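Local structure of GH5 (Bacteroidetes bacterium AC2a, 4YHE) at residues H118-L122 against I135-L139; L139-L144 against V192-I197; W143-K148 against A199-N204; C318-R322 against S367-N371. The protein probably hydrolyses beta-1,4-glucosidic bonds as a family 5 glycoside hydrolase, a cellulase acting in cellulose breakdown. All coordinates share one frame. Residue numbers count along the deposited sequence, not the author numbering.

Overall arrangement
The chain forms a (beta/alpha)8 TIM barrel, a closed ring of eight parallel strands in sequential order with helices outside. Interaction 1 closes the shortest loop: the segment 118-122, which follows strand 97-101, packs against helix 129-149. Interaction 2 follows in series, sharing L139. The loops of interactions 2 and 3 share W143 and L144 and overlap in staggered order, running from the same part of helix 129-149 to helix 181-199 and then to the turn after it, without nesting. Interaction 4, again in series, closes a later loop between helices 304-323 and 357-369; its centre lies 34 to 37 Å from the other three centres, and its nearest atoms remain at least about 23 Å away.

Interaction 1: H118-L122 against I135-L139; sequences HWLDL and IKQEL
In this TIM barrel, the connection between strands three and four (97-101 and 157-160) folds back onto its own helix 129-149: segment 118-122, a loop up to the N-cap D121, lies against 135-139. An inverse gamma turn centres on L120 (phi/psi -84/85), and D121 OD1 accepts from A124 N. The closest CA pair is L120 and I135, 6.3 Å apart. I135 (m, t) points toward the loop: its CG2 meets L120 CD1 at 3.5 Å, its CG1 lies 3.5 Å from W119 O, and its CD1 is 3.6 Å from D121 O. One turn on, E138 (chi1 t) extends over a face of the W119 indole, with CG 3.7 Å from the six-membered ring centroid and 17° off the normal, a CH-pi contact; W119 takes chi1 p, and its NE1 is hydrogen-bonded to D105 OD2. L139, whose N is hydrogen-bonded to I135 O (2.9 Å), sets CD1 4.0 Å from L120 CD1, while its CD2 meets the indole edge 3.8 Å from W119 CH2.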
loop_
_atom_site.group_PDB
_atom_site.type_symbol
_atom_site.label_atom_id
_atom_site.label_comp_id
_atom_site.label_asym_id
_atom_site.label_seq_id
_atom_site.Cartn_x
_atom_site.Cartn_y
_atom_site.Cartn_z
ATOM N N HIS A 118 -5.456 18.832 -6.171
ATOM C CA HIS A 118 -4.478 17.739 -6.307
ATOM C C HIS A 118 -3.326 18.220 -7.189
ATOM O O HIS A 118 -3.369 18.141 -8.422
ATOM C CB HIS A 118 -5.159 16.468 -6.831
ATOM C CG HIS A 118 -6.209 15.934 -5.900
ATOM N ND1 HIS A 118 -5.915 15.108 -4.835
ATOM C CD2 HIS A 118 -7.547 16.140 -5.851
ATOM C CE1 HIS A 118 -7.025 14.818 -4.178
ATOM N NE2 HIS A 118 -8.030 15.426 -4.777
ATOM N N TRP A 119 -2.316 18.769 -6.524
ATOM C CA TRP A 119 -1.163 19.388 -7.203
ATOM C C TRP A 119 -0.331 18.340 -7.938
ATOM O O TRP A 119 0.287 18.643 -8.950
ATOM C CB TRP A 119 -0.284 20.154 -6.213
ATOM C CG TRP A 119 0.270 19.278 -5.115
ATOM C CD1 TRP A 119 -0.311 19.017 -3.909
ATOM C CD2 TRP A 119 1.522 18.570 -5.122
ATOM N NE1 TRP A 119 0.492 18.150 -3.171
ATOM C CE2 TRP A 119 1.614 17.863 -3.897
ATOM C CE3 TRP A 119 2.555 18.440 -6.057
ATOM C CZ2 TRP A 119 2.698 17.057 -3.577
ATOM C CZ3 TRP A 119 3.626 17.635 -5.745
ATOM C CH2 TRP A 119 3.702 16.958 -4.503
ATOM N N LEU A 120 -0.331 17.106 -7.428
ATOM C CA LEU A 120 0.415 16.022 -8.035
ATOM C C LEU A 120 -0.408 15.393 -9.175
ATOM O O LEU A 120 -1.150 14.429 -8.985
ATOM C CB LEU A 120 0.762 15.034 -6.918
ATOM C CG LEU A 120 1.686 13.888 -7.212
ATOM C CD1 LEU A 120 2.969 14.360 -7.885
ATOM C CD2 LEU A 120 1.982 13.166 -5.891
ATOM N N ASP A 121 -0.300 16.001 -10.366
ATOM C CA ASP A 121 -1.286 15.859 -11.429
ATOM C C ASP A 121 -0.616 15.262 -12.657
ATOM O O ASP A 121 0.067 15.961 -13.389
ATOM C CB ASP A 121 -1.850 17.258 -11.755
ATOM C CG ASP A 121 -3.009 17.236 -12.732
ATOM O OD1 ASP A 121 -3.093 16.355 -13.615
ATOM O OD2 ASP A 121 -3.836 18.161 -12.658
ATOM N N LEU A 122 -0.825 13.969 -12.894
ATOM C CA LEU A 122 -0.090 13.288 -13.954
ATOM C C LEU A 122 -0.463 13.759 -15.393
ATOM O O LEU A 122 0.417 14.055 -16.171
ATOM C CB LEU A 122 -0.222 11.768 -13.810
ATOM C CG LEU A 122 0.531 10.959 -14.880
ATOM C CD1 LEU A 122 2.028 11.112 -14.749
ATOM C CD2 LEU A 122 0.132 9.503 -14.773
ATOM N N ILE A 135 5.999 20.249 -10.628
ATOM C CA ILE A 135 5.542 19.156 -9.773
ATOM C C ILE A 135 6.794 18.496 -9.193
ATOM O O ILE A 135 6.851 18.167 -8.001
ATOM C CB ILE A 135 4.646 18.177 -10.568
ATOM C CG1 ILE A 135 3.284 18.821 -10.797
ATOM C CG2 ILE A 135 4.510 16.830 -9.854
ATOM C CD1 ILE A 135 2.452 18.171 -11.873
ATOM N N LYS A 136 7.825 18.351 -10.021
ATOM C CA LYS A 136 9.063 17.742 -9.562
ATOM C C LYS A 136 9.788 18.546 -8.490
ATOM O O LYS A 136 10.411 17.972 -7.578
ATOM C CB LYS A 136 9.995 17.484 -10.738
ATOM C CG LYS A 136 9.646 16.258 -11.551
ATOM C CD LYS A 136 10.510 16.219 -12.815
ATOM C CE LYS A 136 10.071 15.144 -13.768
ATOM N NZ LYS A 136 10.871 15.153 -15.029
ATOM N N GLN A 137 9.732 19.870 -8.612
ATOM C CA GLN A 137 10.326 20.771 -7.605
ATOM C C GLN A 137 9.600 20.627 -6.260
ATOM O O GLN A 137 10.253 20.566 -5.211
ATOM C CB GLN A 137 10.251 22.237 -8.072
ATOM C CG GLN A 137 11.234 22.591 -9.178
ATOM C CD GLN A 137 11.027 23.987 -9.787
ATOM O OE1 GLN A 137 9.920 24.508 -9.854
ATOM N NE2 GLN A 137 12.111 24.575 -10.268
ATOM N N GLU A 138 8.260 20.562 -6.306
ATOM C CA GLU A 138 7.436 20.367 -5.088
ATOM C C GLU A 138 7.754 19.011 -4.438
ATOM O O GLU A 138 7.992 18.939 -3.223
ATOM C CB GLU A 138 5.942 20.562 -5.384
ATOM C CG GLU A 138 5.044 20.493 -4.153
ATOM C CD GLU A 138 3.655 21.108 -4.311
ATOM O OE1 GLU A 138 3.292 21.681 -5.390
ATOM O OE2 GLU A 138 2.905 21.043 -3.301
ATOM N N LEU A 139 7.846 17.963 -5.261
ATOM C CA LEU A 139 8.208 16.622 -4.781
ATOM C C LEU A 139 9.560 16.619 -4.098
ATOM O O LEU A 139 9.735 16.033 -3.029
ATOM C CB LEU A 139 8.189 15.587 -5.942
ATOM C CG LEU A 139 6.823 15.033 -6.392
ATOM C CD1 LEU A 139 6.978 14.227 -7.665
ATOM C CD2 LEU A 139 6.171 14.168 -5.307
#

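Interaction 2: L139-L144 against V192-I197; sequences LTMIWL and VCVDAI
W143 lays its indole (chi1 m, chi2 117°) under I197, whose CD1 stands 4.0 Å from the six-membered ring centroid and 21° off the normal, a CH-pi contact. C193 SG approaches the five-membered ring obliquely, a sulfur-aromatic contact 4.4 Å from its centroid and 65° off the normal, and lies 3.5 Å from W143 CD1. The indole NE1 is hydrogen-bonded to T161 O, just past strand 157-160. Both segments are helical, their axes approaching to 8.2 Å at a signed crossing angle of -38°. They belong to helices 129-149 and 181-199, on the outer layer of the TIM barrel, where successive helices run roughly parallel. T140 and A196 form the closest CA pair, at 5.2 Å, where the small alanine permits the approach: A196 CB lies 3.8 Å from both T140 O and W143 CB. L144 CD2 reaches A196 O at 3.5 Å. Towards the start of each segment, L139 CD2 touches C193 SG (3.9 Å) and L139 CB lies 4.3 Å from V192 CG1. T140 (chi1 m) brings OG1 to 3.2 Å from V192 CG1; OG1 is hydrogen-bonded to K136 O, and water 1 donates to T140 OG1 (2.9 Å) and V192 O (2.7 Å).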
loop_
_atom_site.group_PDB
_atom_site.type_symbol
_atom_site.label_atom_id
_atom_site.label_comp_id
_atom_site.label_asym_id
_atom_site.label_seq_id
_atom_site.Cartn_x
_atom_site.Cartn_y
_atom_site.Cartn_z
ATOM N N LEU A 139 7.846 17.963 -5.261
ATOM C CA LEU A 139 8.208 16.622 -4.781
ATOM C C LEU A 139 9.560 16.619 -4.098
ATOM O O LEU A 139 9.735 16.033 -3.029
ATOM C CB LEU A 139 8.189 15.587 -5.942
ATOM C CG LEU A 139 6.823 15.033 -6.392
ATOM C CD1 LEU A 139 6.978 14.227 -7.665
ATOM C CD2 LEU A 139 6.171 14.168 -5.307
ATOM N N THR A 140 10.529 17.278 -4.721
ATOM C CA THR A 140 11.844 17.405 -4.140
ATOM C C THR A 140 11.809 18.140 -2.783
ATOM O O THR A 140 12.371 17.659 -1.791
ATOM C CB THR A 140 12.820 18.103 -5.122
ATOM O OG1 THR A 140 12.892 17.346 -6.350
ATOM C CG2 THR A 140 14.183 18.224 -4.520
ATOM N N MET A 141 11.153 19.296 -2.730
ATOM C CA MET A 141 11.086 20.046 -1.463
ATOM C C MET A 141 10.378 19.268 -0.344
ATOM O O MET A 141 10.787 19.309 0.836
ATOM C CB MET A 141 10.387 21.389 -1.706
ATOM C CG MET A 141 11.184 22.337 -2.605
ATOM S SD MET A 141 12.835 22.728 -1.956
ATOM C CE MET A 141 13.942 21.498 -2.615
ATOM N N ILE A 142 9.329 18.532 -0.715
ATOM C CA ILE A 142 8.588 17.775 0.253
ATOM C C ILE A 142 9.410 16.622 0.795
ATOM O O ILE A 142 9.571 16.485 2.024
ATOM C CB ILE A 142 7.226 17.291 -0.299
ATOM C CG1 ILE A 142 6.302 18.492 -0.479
ATOM C CG2 ILE A 142 6.606 16.272 0.660
ATOM C CD1 ILE A 142 4.971 18.137 -1.089
ATOM N N TRP A 143 9.961 15.804 -0.090
ATOM C CA TRP A 143 10.761 14.682 0.360
ATOM C C TRP A 143 12.049 15.103 1.098
ATOM O O TRP A 143 12.503 14.414 2.011
ATOM C CB TRP A 143 11.035 13.690 -0.793
ATOM C CG TRP A 143 9.918 12.693 -0.931
ATOM C CD1 TRP A 143 9.087 12.516 -2.007
ATOM C CD2 TRP A 143 9.496 11.752 0.056
ATOM N NE1 TRP A 143 8.222 11.508 -1.771
ATOM C CE2 TRP A 143 8.408 11.037 -0.498
ATOM C CE3 TRP A 143 9.907 11.461 1.361
ATOM C CZ2 TRP A 143 7.716 10.054 0.208
ATOM C CZ3 TRP A 143 9.246 10.442 2.059
ATOM C CH2 TRP A 143 8.151 9.751 1.478
ATOM N N LEU A 144 12.627 16.228 0.710
ATOM C CA LEU A 144 13.769 16.756 1.450
ATOM C C LEU A 144 13.396 17.038 2.908
ATOM O O LEU A 144 14.128 16.661 3.811
ATOM C CB LEU A 144 14.273 18.036 0.797
ATOM C CG LEU A 144 15.288 17.909 -0.331
ATOM C CD1 LEU A 144 15.567 19.300 -0.902
ATOM C CD2 LEU A 144 16.585 17.266 0.166
ATOM N N VAL A 192 13.096 11.457 -9.150
ATOM C CA VAL A 192 13.162 12.713 -8.404
ATOM C C VAL A 192 12.932 12.509 -6.888
ATOM O O VAL A 192 13.656 13.073 -6.073
ATOM C CB VAL A 192 12.183 13.720 -9.034
ATOM C CG1 VAL A 192 11.787 14.833 -8.081
ATOM C CG2 VAL A 192 12.817 14.300 -10.308
ATOM N N CYS A 193 11.981 11.648 -6.518
ATOM C CA CYS A 193 11.731 11.362 -5.108
ATOM C C CYS A 193 12.925 10.666 -4.470
ATOM O O CYS A 193 13.355 11.067 -3.393
ATOM C CB CYS A 193 10.431 10.554 -4.908
ATOM S SG CYS A 193 8.962 11.490 -5.392
ATOM N N VAL A 194 13.454 9.635 -5.136
ATOM C CA VAL A 194 14.630 8.925 -4.645
ATOM C C VAL A 194 15.830 9.910 -4.488
ATOM O O VAL A 194 16.492 9.919 -3.457
ATOM C CB VAL A 194 15.004 7.742 -5.578
ATOM C CG1 VAL A 194 16.350 7.140 -5.196
ATOM C CG2 VAL A 194 13.922 6.667 -5.537
ATOM N N ASP A 195 16.065 10.747 -5.488
ATOM C CA ASP A 195 17.148 11.721 -5.435
ATOM C C ASP A 195 17.007 12.579 -4.154
ATOM O O ASP A 195 17.941 12.688 -3.354
ATOM C CB ASP A 195 17.124 12.631 -6.672
ATOM C CG ASP A 195 17.547 11.910 -7.976
ATOM O OD1 ASP A 195 18.054 10.755 -7.956
ATOM O OD2 ASP A 195 17.339 12.528 -9.029
ATOM N N ALA A 196 15.820 13.152 -3.966
ATOM C CA ALA A 196 15.506 13.997 -2.797
ATOM C C ALA A 196 15.747 13.293 -1.459
ATOM O O ALA A 196 16.363 13.863 -0.544
ATOM C CB ALA A 196 14.076 14.497 -2.871
ATOM N N ILE A 197 15.279 12.065 -1.349
ATOM C CA ILE A 197 15.437 11.290 -0.127
ATOM C C ILE A 197 16.914 11.061 0.188
ATOM O O ILE A 197 17.377 11.274 1.327
ATOM C CB ILE A 197 14.653 9.974 -0.208
ATOM C CG1 ILE A 197 13.143 10.295 -0.229
ATOM C CG2 ILE A 197 14.983 9.057 0.961
ATOM C CD1 ILE A 197 12.231 9.153 -0.676
HETATM O O HOH W 1 14.997 15.419 -6.414
#

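Interaction 3: W143-K148 against A199-N204; sequences WLQIGK and AAGGKN
This is a close helix-to-turn contact at the end of a TIM-barrel helix, where the 143-148 part of helix 129-149 meets the turn leading from helix 181-199 toward strand 209-212. The closest CA pair, G147 and A200, is 5.1 Å apart. A200 points toward the helix, its CB 3.7 Å from G147 CA and 3.8 Å from L144 O. A CB on G147 would lie 2.5 Å from A200 CB, so the absence of a side chain is what allows this spacing. L144 (m, t) puts CD2 4.0 Å from A199 CB, and K148 CG lies 3.8 Å from A200 O. Beyond A200 the chain leaves helical geometry at G201 (phi/psi 88/171), passes G202 (59/-133) and enters a 3-10 segment at K203 and N204. N204 (chi1 m) faces the helix. Its ND2 donates to G147 O (2.8 Å, 161°) and to G201 O (2.8 Å, 134°), while its OD1 accepts from R207 NH2 and its backbone N is hydrogen-bonded to G201 O at 3.2 Å. One amide nitrogen joins two backbone carbonyls, one on the helix and one within the turn, fixing the turn against the helix by polar bonding as well as close packing.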
loop_
_atom_site.group_PDB
_atom_site.type_symbol
_atom_site.label_atom_id
_atom_site.label_comp_id
_atom_site.label_asym_id
_atom_site.label_seq_id
_atom_site.Cartn_x
_atom_site.Cartn_y
_atom_site.Cartn_z
ATOM N N TRP A 143 9.961 15.804 -0.090
ATOM C CA TRP A 143 10.761 14.682 0.360
ATOM C C TRP A 143 12.049 15.103 1.098
ATOM O O TRP A 143 12.503 14.414 2.011
ATOM C CB TRP A 143 11.035 13.690 -0.793
ATOM C CG TRP A 143 9.918 12.693 -0.931
ATOM C CD1 TRP A 143 9.087 12.516 -2.007
ATOM C CD2 TRP A 143 9.496 11.752 0.056
ATOM N NE1 TRP A 143 8.222 11.508 -1.771
ATOM C CE2 TRP A 143 8.408 11.037 -0.498
ATOM C CE3 TRP A 143 9.907 11.461 1.361
ATOM C CZ2 TRP A 143 7.716 10.054 0.208
ATOM C CZ3 TRP A 143 9.246 10.442 2.059
ATOM C CH2 TRP A 143 8.151 9.751 1.478
ATOM N N LEU A 144 12.627 16.228 0.710
ATOM C CA LEU A 144 13.769 16.756 1.450
ATOM C C LEU A 144 13.396 17.038 2.908
ATOM O O LEU A 144 14.128 16.661 3.811
ATOM C CB LEU A 144 14.273 18.036 0.797
ATOM C CG LEU A 144 15.288 17.909 -0.331
ATOM C CD1 LEU A 144 15.567 19.300 -0.902
ATOM C CD2 LEU A 144 16.585 17.266 0.166
ATOM N N GLN A 145 12.245 17.678 3.123
ATOM C CA GLN A 145 11.794 18.025 4.478
ATOM C C GLN A 145 11.488 16.797 5.293
ATOM O O GLN A 145 11.888 16.695 6.468
ATOM C CB GLN A 145 10.567 18.933 4.416
ATOM C CG GLN A 145 10.885 20.332 3.940
ATOM C CD GLN A 145 9.654 21.158 3.697
ATOM O OE1 GLN A 145 9.050 21.686 4.640
ATOM N NE2 GLN A 145 9.267 21.293 2.435
ATOM N N ILE A 146 10.776 15.847 4.669
ATOM C CA ILE A 146 10.438 14.627 5.326
ATOM C C ILE A 146 11.691 13.889 5.730
ATOM O O ILE A 146 11.798 13.436 6.858
ATOM C CB ILE A 146 9.540 13.703 4.459
ATOM C CG1 ILE A 146 8.172 14.347 4.256
ATOM C CG2 ILE A 146 9.398 12.344 5.108
ATOM C CD1 ILE A 146 7.308 13.696 3.192
ATOM N N GLY A 147 12.630 13.735 4.804
ATOM C CA GLY A 147 13.880 13.065 5.120
ATOM C C GLY A 147 14.667 13.790 6.224
ATOM O O GLY A 147 15.239 13.153 7.107
ATOM N N LYS A 148 14.703 15.111 6.183
ATOM C CA LYS A 148 15.445 15.849 7.222
ATOM C C LYS A 148 14.857 15.651 8.608
ATOM O O LYS A 148 15.603 15.509 9.563
ATOM C CB LYS A 148 15.542 17.321 6.885
ATOM C CG LYS A 148 16.639 17.567 5.866
ATOM C CD LYS A 148 16.631 19.004 5.374
ATOM C CE LYS A 148 17.584 19.183 4.199
ATOM N NZ LYS A 148 17.201 20.414 3.466
ATOM N N ALA A 199 19.388 12.867 -0.881
ATOM C CA ALA A 199 19.992 14.176 -0.537
ATOM C C ALA A 199 19.647 14.680 0.886
ATOM O O ALA A 199 20.218 15.660 1.356
ATOM C CB ALA A 199 19.610 15.234 -1.566
ATOM N N ALA A 200 18.713 14.039 1.576
ATOM C CA ALA A 200 18.229 14.562 2.854
ATOM C C ALA A 200 19.157 14.208 4.010
ATOM O O ALA A 200 18.958 14.694 5.128
ATOM C CB ALA A 200 16.810 14.047 3.131
ATOM N N GLY A 201 20.142 13.349 3.760
ATOM C CA GLY A 201 21.244 13.144 4.714
ATOM C C GLY A 201 20.987 12.084 5.762
ATOM O O GLY A 201 19.873 11.561 5.900
ATOM N N GLY A 202 22.037 11.772 6.508
ATOM C CA GLY A 202 21.963 10.842 7.622
ATOM C C GLY A 202 21.480 9.476 7.206
ATOM O O GLY A 202 21.922 8.927 6.204
ATOM N N LYS A 203 20.546 8.920 7.955
ATOM C CA LYS A 203 20.118 7.560 7.688
ATOM C C LYS A 203 19.226 7.434 6.452
ATOM O O LYS A 203 18.926 6.335 6.043
ATOM C CB LYS A 203 19.480 6.962 8.922
ATOM C CG LYS A 203 20.495 6.841 10.066
ATOM C CD LYS A 203 19.820 6.349 11.329
ATOM C CE LYS A 203 20.781 6.264 12.505
ATOM N NZ LYS A 203 20.056 5.952 13.765
ATOM N N ASN A 204 18.833 8.552 5.844
ATOM C CA ASN A 204 18.174 8.476 4.541
ATOM C C ASN A 204 19.101 7.895 3.464
ATOM O O ASN A 204 18.630 7.555 2.379
ATOM C CB ASN A 204 17.690 9.834 4.097
ATOM C CG ASN A 204 16.706 10.432 5.063
ATOM O OD1 ASN A 204 15.635 9.870 5.294
ATOM N ND2 ASN A 204 17.071 11.556 5.663
#

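Interaction 4: C318-R322 against S367-N371; sequences CKAMR and SWENN
C318 starts the helical segment 318-322 with its CB directed toward the partner, 4.4 Å from W368 CB, while C318 O lies 3.3 Å from W368 CD1. K319 and W368 form the closest CA pair, 4.9 Å apart. The K319 side chain (chi1 t, chi2 p) passes S367, CB to OG 3.5 Å, where S367 OG is itself hydrogen-bonded to Y375 OH and R315 O. K319 NZ, in a salt bridge with D323, reaches water 2 and water 3 at 2.9 Å each; water 2 also contacts S367 O (2.8 Å) and N370 O (2.7 Å), water 3 N370 O (3.1 Å). M321 CB lies 4.2 Å from W368 CD1. R322 (chi1 t, chi2 p) then crosses the indole of W368 (chi1 t): its CD stands 3.7 Å from the six-membered ring centroid, 3° off the normal, a CH-pi contact. The indole NE1 is hydrogen-bonded to I326 O. The guanidinium goes on to the end of the partner helix, which N370 is first to leave. R322 NH1 donates to W368 O (2.8 Å, 164°) and to N371 OD1 (3.1 Å), and R322 NH2 donates to N371 OD1 (2.8 Å). An arginine thus binds a backbone carbonyl in the last turn of the helix, joining helices 304-323 and 357-369, which in sequence flank the final strand, 327-332, of the TIM-barrel fold.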
loop_
_atom_site.group_PDB
_atom_site.type_symbol
_atom_site.label_atom_id
_atom_site.label_comp_id
_atom_site.label_asym_id
_atom_site.label_seq_id
_atom_site.Cartn_x
_atom_site.Cartn_y
_atom_site.Cartn_z
ATOM N N CYS A 318 -2.348 -14.968 0.948
ATOM C CA CYS A 318 -1.267 -14.649 1.851
ATOM C C CYS A 318 -0.232 -15.804 1.893
ATOM O O CYS A 318 0.947 -15.562 2.068
ATOM C CB CYS A 318 -1.805 -14.319 3.230
ATOM S SG CYS A 318 -2.787 -12.746 3.231
ATOM N N LYS A 319 -0.702 -17.025 1.730
ATOM C CA LYS A 319 0.233 -18.177 1.639
ATOM C C LYS A 319 1.015 -18.050 0.346
ATOM O O LYS A 319 2.246 -18.109 0.322
ATOM C CB LYS A 319 -0.495 -19.512 1.707
ATOM C CG LYS A 319 0.432 -20.707 1.510
ATOM C CD LYS A 319 1.600 -20.678 2.471
ATOM C CE LYS A 319 2.276 -22.059 2.591
ATOM N NZ LYS A 319 3.700 -21.901 3.001
ATOM N N ALA A 320 0.301 -17.780 -0.737
ATOM C CA ALA A 320 0.973 -17.589 -2.016
ATOM C C ALA A 320 2.048 -16.488 -1.969
ATOM O O ALA A 320 3.109 -16.605 -2.591
ATOM C CB ALA A 320 -0.054 -17.327 -3.126
ATOM N N MET A 321 1.787 -15.407 -1.226
ATOM C CA MET A 321 2.738 -14.330 -1.080
ATOM C C MET A 321 3.987 -14.764 -0.298
ATOM O O MET A 321 5.097 -14.536 -0.742
ATOM C CB MET A 321 2.085 -13.124 -0.358
ATOM C CG MET A 321 1.030 -12.411 -1.201
ATOM S SD MET A 321 0.029 -11.318 -0.163
ATOM C CE MET A 321 -1.206 -10.774 -1.363
ATOM N N ARG A 322 3.776 -15.364 0.869
ATOM C CA ARG A 322 4.883 -15.884 1.664
ATOM C C ARG A 322 5.800 -16.786 0.823
ATOM O O ARG A 322 7.012 -16.621 0.840
ATOM C CB ARG A 322 4.329 -16.667 2.837
ATOM C CG ARG A 322 5.342 -17.507 3.602
ATOM C CD ARG A 322 6.383 -16.667 4.323
ATOM N NE ARG A 322 7.444 -17.513 4.883
ATOM C CZ ARG A 322 7.346 -18.239 5.993
ATOM N NH1 ARG A 322 6.257 -18.225 6.753
ATOM N NH2 ARG A 322 8.383 -18.980 6.366
ATOM N N SER A 367 -1.656 -17.533 8.068
ATOM C CA SER A 367 -1.344 -18.221 6.831
ATOM C C SER A 367 0.045 -17.820 6.302
ATOM O O SER A 367 0.840 -18.691 5.942
ATOM C CB SER A 367 -2.435 -18.011 5.796
ATOM O OG SER A 367 -2.251 -18.864 4.681
ATOM N N TRP A 368 0.336 -16.517 6.249
ATOM C CA TRP A 368 1.629 -16.015 5.857
ATOM C C TRP A 368 2.727 -16.576 6.756
ATOM O O TRP A 368 3.762 -16.967 6.249
ATOM C CB TRP A 368 1.690 -14.483 5.883
ATOM C CG TRP A 368 2.786 -13.914 5.118
ATOM C CD1 TRP A 368 2.747 -13.450 3.813
ATOM C CD2 TRP A 368 4.142 -13.704 5.568
ATOM N NE1 TRP A 368 3.990 -13.016 3.443
ATOM C CE2 TRP A 368 4.856 -13.143 4.496
ATOM C CE3 TRP A 368 4.804 -13.929 6.770
ATOM C CZ2 TRP A 368 6.220 -12.821 4.585
ATOM C CZ3 TRP A 368 6.153 -13.613 6.853
ATOM C CH2 TRP A 368 6.840 -13.070 5.783
ATOM N N GLU A 369 2.485 -16.573 8.079
ATOM C CA GLU A 369 3.526 -16.882 9.069
ATOM C C GLU A 369 3.814 -18.395 9.213
ATOM O O GLU A 369 4.871 -18.774 9.729
ATOM C CB GLU A 369 3.122 -16.371 10.455
ATOM C CG GLU A 369 3.082 -14.856 10.579
ATOM C CD GLU A 369 4.426 -14.221 10.716
ATOM O OE1 GLU A 369 5.469 -14.918 10.705
ATOM O OE2 GLU A 369 4.469 -12.989 10.873
ATOM N N ASN A 370 2.868 -19.222 8.817
ATOM C CA ASN A 370 2.985 -20.658 9.011
ATOM C C ASN A 370 4.303 -21.209 8.434
ATOM O O ASN A 370 4.729 -20.879 7.311
ATOM C CB ASN A 370 1.754 -21.363 8.448
ATOM C CG ASN A 370 1.764 -22.861 8.689
ATOM O OD1 ASN A 370 2.663 -23.567 8.218
ATOM N ND2 ASN A 370 0.725 -23.359 9.346
ATOM N N ASN A 371 4.996 -22.005 9.251
ATOM C CA ASN A 371 6.327 -22.506 8.886
ATOM C C ASN A 371 6.374 -24.022 8.760
ATOM O O ASN A 371 7.450 -24.605 8.757
ATOM C CB ASN A 371 7.366 -22.075 9.917
ATOM C CG ASN A 371 7.564 -20.583 9.953
ATOM O OD1 ASN A 371 7.766 -19.931 8.921
ATOM N ND2 ASN A 371 7.518 -20.027 11.159
HETATM O O HOH W 2 3.160 -20.173 5.281
HETATM O O HOH W 3 4.406 -23.289 5.435
#